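Local structure of N-acetyltransferase family protein (Bacillus anthracis, 3LNB) at residues Y108-D112 against C113-V117; K37-F40 against K41-I45; I58-N61 against M62-L66. The protein probably transfers acetyl groups from acetyl-coenzyme A to arylamines, including the sulfonamide drug sulfamethoxazole, which it inactivates. The protein carries 1 engineered substitution. One frame throughout, in Å; residues are numbered along the deposited sequence.

Interaction 1 (Y108-D112 against C113-V117); sequences YFLMD and CGFQV
Leu110, in the last turn of helix 99-112, meets Phe115 and Val117, which follow the helix end. Leu110 CB sits 4.2 Å from CG2 of Val117 and equally near CD1 of Phe115. Beyond CG the two methyls part. CD1 of Leu110 reaches CG1 of Val117 at 4.1 Å. CD2 of Leu110 goes to the Phe115 ring, 3.9 Å from CD1 of Phe115. Leu110 CG stands anti to its own carbonyl carbon (chi1 -66°), which lets the fork open toward both partners. The Leu110 carbonyl oxygen lies in the plane of the Phe115 ring, at its edge. Leu110 O also accepts a nearly straight bond from Phe115 N at 2.9 Å (N-H...O 171°).

That bond belongs to a Schellman motif, which ends the helix. Gly114, with positive phi, gives its N-H to Met111 O from above the carbonyl plane. Cys113 N bonds to Phe109 O, still in the helical pattern. The chain then turns into strand 116-126, so the motif joins the helix to the eight-stranded antiparallel sheet.

Cys113 SG hangs over one face of the Phe109 ring, 3.9 Å from the centroid and offset toward the rim. This is a sulfur-aromatic contact. The same ring stacks on Phe39 and meets Phe40 edge-to-face. Met111 is bent at chi2 and chi3 and slides past Val117 in the opposite direction. Met111 SD lies 3.7 Å from CG2 of Val117. Val117 also packs on Ile141 and Leu143 of the neighbouring strand 131-145.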
loop_
_atom_site.group_PDB
_atom_site.type_symbol
_atom_site.label_atom_id
_atom_site.label_comp_id
_atom_site.label_asym_id
_atom_site.label_seq_id
_atom_site.Cartn_x
_atom_site.Cartn_y
_atom_site.Cartn_z
ATOM N N TYR A 108 7.626 -7.063 8.020
ATOM C CA TYR A 108 8.324 -8.297 8.344
ATOM C C TYR A 108 9.601 -8.426 7.526
ATOM O O TYR A 108 10.650 -8.779 8.062
ATOM C CB TYR A 108 7.426 -9.515 8.096
ATOM C CG TYR A 108 6.352 -9.698 9.144
ATOM C CD1 TYR A 108 6.683 -9.782 10.495
ATOM C CD2 TYR A 108 5.007 -9.781 8.791
ATOM C CE1 TYR A 108 5.702 -9.948 11.478
ATOM C CE2 TYR A 108 4.011 -9.944 9.766
ATOM C CZ TYR A 108 4.370 -10.028 11.105
ATOM O OH TYR A 108 3.406 -10.206 12.078
ATOM N N PHE A 109 9.510 -8.131 6.235
ATOM C CA PHE A 109 10.674 -8.223 5.366
ATOM C C PHE A 109 11.797 -7.313 5.859
ATOM O O PHE A 109 12.939 -7.755 6.013
ATOM C CB PHE A 109 10.314 -7.840 3.929
ATOM C CG PHE A 109 11.469 -7.958 2.968
ATOM C CD1 PHE A 109 11.995 -9.203 2.646
ATOM C CD2 PHE A 109 12.045 -6.824 2.412
ATOM C CE1 PHE A 109 13.085 -9.316 1.780
ATOM C CE2 PHE A 109 13.137 -6.925 1.544
ATOM C CZ PHE A 109 13.656 -8.173 1.229
ATOM N N LEU A 110 11.471 -6.049 6.111
ATOM C CA LEU A 110 12.470 -5.096 6.575
ATOM C C LEU A 110 13.050 -5.475 7.938
ATOM O O LEU A 110 14.200 -5.150 8.237
ATOM C CB LEU A 110 11.884 -3.683 6.614
ATOM C CG LEU A 110 11.507 -3.100 5.244
ATOM C CD1 LEU A 110 11.024 -1.660 5.406
ATOM C CD2 LEU A 110 12.713 -3.152 4.311
ATOM N N MET A 111 12.258 -6.150 8.767
ATOM C CA MET A 111 12.758 -6.583 10.067
ATOM C C MET A 111 13.801 -7.670 9.802
ATOM O O MET A 111 14.874 -7.669 10.402
ATOM C CB MET A 111 11.629 -7.139 10.943
ATOM C CG MET A 111 10.756 -6.082 11.638
ATOM S SD MET A 111 11.619 -5.095 12.917
ATOM C CE MET A 111 11.705 -6.294 14.258
ATOM N N ASP A 112 13.486 -8.594 8.897
ATOM C CA ASP A 112 14.422 -9.662 8.560
ATOM C C ASP A 112 15.705 -9.075 7.985
ATOM O O ASP A 112 16.788 -9.635 8.164
ATOM C CB ASP A 112 13.811 -10.624 7.546
ATOM C CG ASP A 112 12.875 -11.625 8.184
ATOM O OD1 ASP A 112 12.740 -11.611 9.426
ATOM O OD2 ASP A 112 12.280 -12.430 7.439
ATOM N N CYS A 113 15.572 -7.946 7.298
ATOM C CA CYS A 113 16.716 -7.275 6.708
ATOM C C CYS A 113 17.461 -6.449 7.752
ATOM O O CYS A 113 18.501 -5.868 7.462
ATOM C CB CYS A 113 16.270 -6.393 5.536
ATOM S SG CYS A 113 15.818 -7.342 4.059
ATOM N N GLY A 114 16.918 -6.398 8.965
ATOM C CA GLY A 114 17.573 -5.674 10.046
ATOM C C GLY A 114 17.356 -4.175 10.158
ATOM O O GLY A 114 18.203 -3.473 10.715
ATOM N N PHE A 115 16.248 -3.664 9.627
ATOM C CA PHE A 115 15.977 -2.234 9.733
ATOM C C PHE A 115 15.239 -1.945 11.031
ATOM O O PHE A 115 14.601 -2.831 11.602
ATOM C CB PHE A 115 15.117 -1.730 8.570
ATOM C CG PHE A 115 15.849 -1.628 7.262
ATOM C CD1 PHE A 115 15.929 -2.719 6.405
ATOM C CD2 PHE A 115 16.460 -0.436 6.888
ATOM C CE1 PHE A 115 16.607 -2.627 5.189
ATOM C CE2 PHE A 115 17.144 -0.329 5.676
ATOM C CZ PHE A 115 17.219 -1.425 4.823
ATOM N N GLN A 116 15.347 -0.701 11.492
ATOM C CA GLN A 116 14.658 -0.251 12.694
ATOM C C GLN A 116 13.305 0.258 12.190
ATOM O O GLN A 116 13.172 1.421 11.791
ATOM C CB GLN A 116 15.417 0.902 13.359
ATOM C CG GLN A 116 16.732 0.533 14.013
ATOM C CD GLN A 116 17.452 1.758 14.570
ATOM O OE1 GLN A 116 18.400 2.268 13.969
ATOM N NE2 GLN A 116 16.986 2.248 15.715
ATOM N N VAL A 117 12.309 -0.617 12.191
ATOM C CA VAL A 117 10.993 -0.245 11.709
ATOM C C VAL A 117 9.872 -0.640 12.649
ATOM O O VAL A 117 10.031 -1.528 13.479
ATOM C CB VAL A 117 10.702 -0.906 10.344
ATOM C CG1 VAL A 117 11.626 -0.341 9.274
ATOM C CG2 VAL A 117 10.883 -2.414 10.449
#

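Interaction 2 (K37-F40 against K41-I45); sequences KEFF and KRLKI
Phe40 and Ile45 meet where helix 34-42 ends in a Schellman motif. Lys44 is its C-prime residue and has positive phi. Ile45 N reaches back to Phe40 O at 2.8 Å, and Lys44 N bonds to Lys41 O. The reversal brings Ile45 beside the aromatic side chain. Ile45 CG2 lies 4.0 Å from CD2 of Phe40, and the two side chains cross at about a right angle. Phe40 CG is anti to the carbonyl carbon (chi1 -74°), which leaves Phe40 CD2 3.4 Å from Ile45 O. Phe40 also packs on Met32 and Ala47.

One residue earlier along the helix, Phe39 pairs with Leu43 in a CH-pi contact. Leu43 CD2 stands over the centre of the Phe39 ring, 4.0 Å from the centroid and almost exactly on the ring normal. Phe39 has CG opposite its backbone N (chi1 -163°), and the bend of Leu43 at chi2 carries CD2 back over the ring. Leu43 N bonds to Phe39 O with an N-H...O angle of 169°.

The outer side of the helix is polar. Lys41 is extended throughout. Glu38 is bent at chi2, which brings its end back toward Lys41. Their charged atoms do not touch. A water spans the gap instead. Arg42 is bent at chi2 and turns away from this contact; its NE bonds to Leu90 O and its NH1 to Arg95 O. This ties the helix to helix 83-92 and the loop that follows. The bridging water donates to Glu38 OE1 at 2.6 Å and accepts from Lys41 NZ at 3.0 Å.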
loop_
_atom_site.group_PDB
_atom_site.type_symbol
_atom_site.label_atom_id
_atom_site.label_comp_id
_atom_site.label_asym_id
_atom_site.label_seq_id
_atom_site.Cartn_x
_atom_site.Cartn_y
_atom_site.Cartn_z
ATOM N N LYS A 37 13.509 -15.090 1.094
ATOM C CA LYS A 37 13.681 -15.836 -0.143
ATOM C C LYS A 37 12.457 -15.682 -1.036
ATOM O O LYS A 37 12.588 -15.397 -2.220
ATOM C CB LYS A 37 13.914 -17.318 0.157
ATOM C CG LYS A 37 15.163 -17.598 0.987
ATOM C CD LYS A 37 15.303 -19.094 1.252
ATOM C CE LYS A 37 16.440 -19.393 2.214
ATOM N NZ LYS A 37 16.492 -20.852 2.524
ATOM N N GLU A 38 11.269 -15.869 -0.463
ATOM C CA GLU A 38 10.035 -15.746 -1.235
ATOM C C GLU A 38 9.806 -14.310 -1.673
ATOM O O GLU A 38 9.293 -14.053 -2.766
ATOM C CB GLU A 38 8.828 -16.208 -0.416
ATOM C CG GLU A 38 8.786 -17.697 -0.088
ATOM C CD GLU A 38 8.733 -18.579 -1.329
ATOM O OE1 GLU A 38 8.001 -18.245 -2.283
ATOM O OE2 GLU A 38 9.417 -19.621 -1.342
ATOM N N PHE A 39 10.174 -13.372 -0.809
ATOM C CA PHE A 39 9.991 -11.960 -1.114
ATOM C C PHE A 39 10.787 -11.600 -2.368
ATOM O O PHE A 39 10.240 -11.041 -3.316
ATOM C CB PHE A 39 10.453 -11.098 0.067
ATOM C CG PHE A 39 9.946 -9.688 0.017
ATOM C CD1 PHE A 39 8.660 -9.385 0.447
ATOM C CD2 PHE A 39 10.745 -8.666 -0.483
ATOM C CE1 PHE A 39 8.173 -8.084 0.380
ATOM C CE2 PHE A 39 10.270 -7.363 -0.555
ATOM C CZ PHE A 39 8.983 -7.068 -0.124
ATOM N N PHE A 40 12.080 -11.931 -2.357
ATOM C CA PHE A 40 12.974 -11.660 -3.484
ATOM C C PHE A 40 12.444 -12.256 -4.788
ATOM O O PHE A 40 12.479 -11.611 -5.835
ATOM C CB PHE A 40 14.367 -12.235 -3.200
ATOM C CG PHE A 40 15.161 -11.447 -2.197
ATOM C CD1 PHE A 40 15.766 -12.085 -1.121
ATOM C CD2 PHE A 40 15.324 -10.073 -2.339
ATOM C CE1 PHE A 40 16.522 -11.371 -0.199
ATOM C CE2 PHE A 40 16.081 -9.348 -1.422
ATOM C CZ PHE A 40 16.681 -10.000 -0.349
ATOM N N LYS A 41 11.959 -13.492 -4.711
ATOM C CA LYS A 41 11.421 -14.187 -5.879
ATOM C C LYS A 41 10.199 -13.469 -6.454
ATOM O O LYS A 41 10.136 -13.192 -7.656
ATOM C CB LYS A 41 11.038 -15.620 -5.499
ATOM C CG LYS A 41 10.385 -16.414 -6.623
ATOM C CD LYS A 41 9.909 -17.781 -6.145
ATOM C CE LYS A 41 9.253 -18.570 -7.278
ATOM N NZ LYS A 41 8.774 -19.903 -6.812
ATOM N N ARG A 42 9.233 -13.165 -5.596
ATOM C CA ARG A 42 8.015 -12.492 -6.032
ATOM C C ARG A 42 8.295 -11.140 -6.676
ATOM O O ARG A 42 7.742 -10.824 -7.727
ATOM C CB ARG A 42 7.069 -12.291 -4.847
ATOM C CG ARG A 42 5.760 -11.567 -5.172
ATOM C CD ARG A 42 4.748 -12.470 -5.874
ATOM N NE ARG A 42 3.401 -11.907 -5.801
ATOM C CZ ARG A 42 2.728 -11.404 -6.837
ATOM N NH1 ARG A 42 1.507 -10.914 -6.658
ATOM N NH2 ARG A 42 3.262 -11.402 -8.050
ATOM N N LEU A 43 9.150 -10.344 -6.039
ATOM C CA LEU A 43 9.461 -9.014 -6.553
ATOM C C LEU A 43 10.571 -9.005 -7.594
ATOM O O LEU A 43 11.049 -7.942 -7.992
ATOM C CB LEU A 43 9.802 -8.063 -5.400
ATOM C CG LEU A 43 8.650 -7.708 -4.445
ATOM C CD1 LEU A 43 7.544 -7.012 -5.221
ATOM C CD2 LEU A 43 8.096 -8.971 -3.775
ATOM N N LYS A 44 10.964 -10.194 -8.040
ATOM C CA LYS A 44 11.999 -10.331 -9.064
ATOM C C LYS A 44 13.264 -9.555 -8.724
ATOM O O LYS A 44 13.863 -8.915 -9.596
ATOM C CB LYS A 44 11.474 -9.825 -10.403
ATOM C CG LYS A 44 10.045 -10.206 -10.691
ATOM C CD LYS A 44 9.890 -11.668 -11.033
ATOM C CE LYS A 44 9.026 -11.806 -12.281
ATOM N NZ LYS A 44 7.807 -10.949 -12.208
ATOM N N ILE A 45 13.658 -9.598 -7.458
ATOM C CA ILE A 45 14.859 -8.914 -7.014
ATOM C C ILE A 45 15.868 -9.958 -6.555
ATOM O O ILE A 45 15.574 -10.787 -5.697
ATOM C CB ILE A 45 14.560 -7.953 -5.843
ATOM C CG1 ILE A 45 13.707 -6.786 -6.339
ATOM C CG2 ILE A 45 15.863 -7.439 -5.245
ATOM C CD1 ILE A 45 13.218 -5.882 -5.232
HETATM O O HOH W 1 7.211 -19.695 -4.258
#

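Interaction 3 (I58-N61 against M62-L66); sequences ILLN and MGMIL
Leu60 and Met64 lie side by side, one turn apart, and point the same way. CD1 of Leu60 touches CG of Met64 at 4.0 Å. Met64 CG also rests 3.4 Å from the Leu60 carbonyl oxygen. The bends at chi2 and chi3 then lead the rest of Met64 away from Leu60. Ile58 and Met62 make a similar i to i+4 pair, with CG2 of Ile58 4.2 Å from SD of Met62. Met62 runs extended through chi2 (-173°) before it bends at chi3, so its sulfur is carried out alongside Ile58.

Both pairs sit on the last turns of helix 55-65. This helix packs with helices 34-42 and 99-112, consistent with the N-terminal helical bundle of arylamine N-acetyltransferases. Met62 N, Gly63 N and Met64 N bond to the oxygens of Ile58, Leu59 and Leu60. The next bond, Ile65 N to Asn61 O, is weak (N-H...O 127°), as the helix ends. Met62 O takes two donors there, Leu66 N at 2.8 Å and Ile65 N at 3.3 Å. Ile65 CB lies close to Asn61 O, at 3.3 Å.

Further out, Asn61 ND2 bonds to Leu43 O, just beyond helix 34-42. Phe39 packs on both Ile58 and Met62, and Leu106 of helix 99-112 touches the same two. Gly63 is also joined by backbone hydrogen bonding to Leu255 of strand 252-256.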
loop_
_atom_site.group_PDB
_atom_site.type_symbol
_atom_site.label_atom_id
_atom_site.label_comp_id
_atom_site.label_asym_id
_atom_site.label_seq_id
_atom_site.Cartn_x
_atom_site.Cartn_y
_atom_site.Cartn_z
ATOM N N ILE A 58 12.966 -1.636 -3.736
ATOM C CA ILE A 58 11.958 -2.486 -3.106
ATOM C C ILE A 58 10.571 -1.899 -3.335
ATOM O O ILE A 58 9.669 -2.591 -3.801
ATOM C CB ILE A 58 12.187 -2.622 -1.582
ATOM C CG1 ILE A 58 13.527 -3.301 -1.311
ATOM C CG2 ILE A 58 11.052 -3.440 -0.947
ATOM C CD1 ILE A 58 13.592 -4.724 -1.799
ATOM N N LEU A 59 10.410 -0.618 -3.015
ATOM C CA LEU A 59 9.121 0.052 -3.179
ATOM C C LEU A 59 8.657 0.075 -4.628
ATOM O O LEU A 59 7.478 -0.114 -4.911
ATOM C CB LEU A 59 9.197 1.488 -2.650
ATOM C CG LEU A 59 9.387 1.656 -1.142
ATOM C CD1 LEU A 59 9.647 3.127 -0.816
ATOM C CD2 LEU A 59 8.149 1.135 -0.411
ATOM N N LEU A 60 9.588 0.315 -5.544
ATOM C CA LEU A 60 9.254 0.360 -6.961
ATOM C C LEU A 60 8.687 -0.971 -7.455
ATOM O O LEU A 60 7.625 -1.009 -8.073
ATOM C CB LEU A 60 10.494 0.724 -7.785
ATOM C CG LEU A 60 10.407 0.472 -9.295
ATOM C CD1 LEU A 60 9.305 1.321 -9.925
ATOM C CD2 LEU A 60 11.754 0.791 -9.915
ATOM N N ASN A 61 9.397 -2.061 -7.181
ATOM C CA ASN A 61 8.952 -3.375 -7.624
ATOM C C ASN A 61 7.622 -3.778 -7.003
ATOM O O ASN A 61 6.786 -4.387 -7.673
ATOM C CB ASN A 61 10.029 -4.422 -7.337
ATOM C CG ASN A 61 11.223 -4.300 -8.279
ATOM O OD1 ASN A 61 11.661 -3.197 -8.611
ATOM N ND2 ASN A 61 11.760 -5.439 -8.704
ATOM N N MET A 62 7.421 -3.434 -5.730
ATOM C CA MET A 62 6.169 -3.753 -5.058
ATOM C C MET A 62 5.028 -3.063 -5.790
ATOM O O MET A 62 4.002 -3.676 -6.067
ATOM C CB MET A 62 6.188 -3.285 -3.595
ATOM C CG MET A 62 7.034 -4.148 -2.661
ATOM S SD MET A 62 6.852 -3.670 -0.923
ATOM C CE MET A 62 5.247 -4.354 -0.534
ATOM N N GLY A 63 5.214 -1.786 -6.108
ATOM C CA GLY A 63 4.175 -1.050 -6.806
ATOM C C GLY A 63 3.859 -1.608 -8.184
ATOM O O GLY A 63 2.713 -1.585 -8.627
ATOM N N MET A 64 4.884 -2.123 -8.855
ATOM C CA MET A 64 4.742 -2.680 -10.196
ATOM C C MET A 64 4.246 -4.124 -10.229
ATOM O O MET A 64 3.729 -4.582 -11.249
ATOM C CB MET A 64 6.094 -2.626 -10.921
ATOM C CG MET A 64 6.592 -1.246 -11.252
ATOM S SD MET A 64 5.508 -0.440 -12.425
ATOM C CE MET A 64 5.944 -1.291 -13.950
ATOM N N ILE A 65 4.401 -4.838 -9.120
ATOM C CA ILE A 65 4.026 -6.250 -9.071
ATOM C C ILE A 65 2.908 -6.650 -8.102
ATOM O O ILE A 65 2.014 -7.411 -8.466
ATOM C CB ILE A 65 5.286 -7.104 -8.773
ATOM C CG1 ILE A 65 6.289 -6.931 -9.918
ATOM C CG2 ILE A 65 4.910 -8.568 -8.577
ATOM C CD1 ILE A 65 7.665 -7.487 -9.638
ATOM N N LEU A 66 2.965 -6.161 -6.872
ATOM C CA LEU A 66 1.945 -6.494 -5.879
ATOM C C LEU A 66 0.698 -5.625 -6.049
ATOM O O LEU A 66 0.695 -4.450 -5.681
ATOM C CB LEU A 66 2.513 -6.323 -4.468
ATOM C CG LEU A 66 3.656 -7.263 -4.087
ATOM C CD1 LEU A 66 4.113 -6.950 -2.671
ATOM C CD2 LEU A 66 3.193 -8.719 -4.198
#

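Overall arrangement
From the N terminus, interaction 2 comes first and ends helix 34-42. Interaction 3 follows at the end of helix 55-65, and interaction 1 at the end of helix 99-112. The three are in series; none nests in or crosses another. Each is local, and interactions 1 and 2 close a tight turn with a Schellman motif. In space they meet. Phe109 of interaction 1 packs on Phe39 and Phe40 of interaction 2 and on Ile58 of interaction 3. Leu43 O and Asn61 ND2 join interactions 2 and 3. Together they tie three helices to one another, and interaction 1 leads on into the eight-stranded sheet.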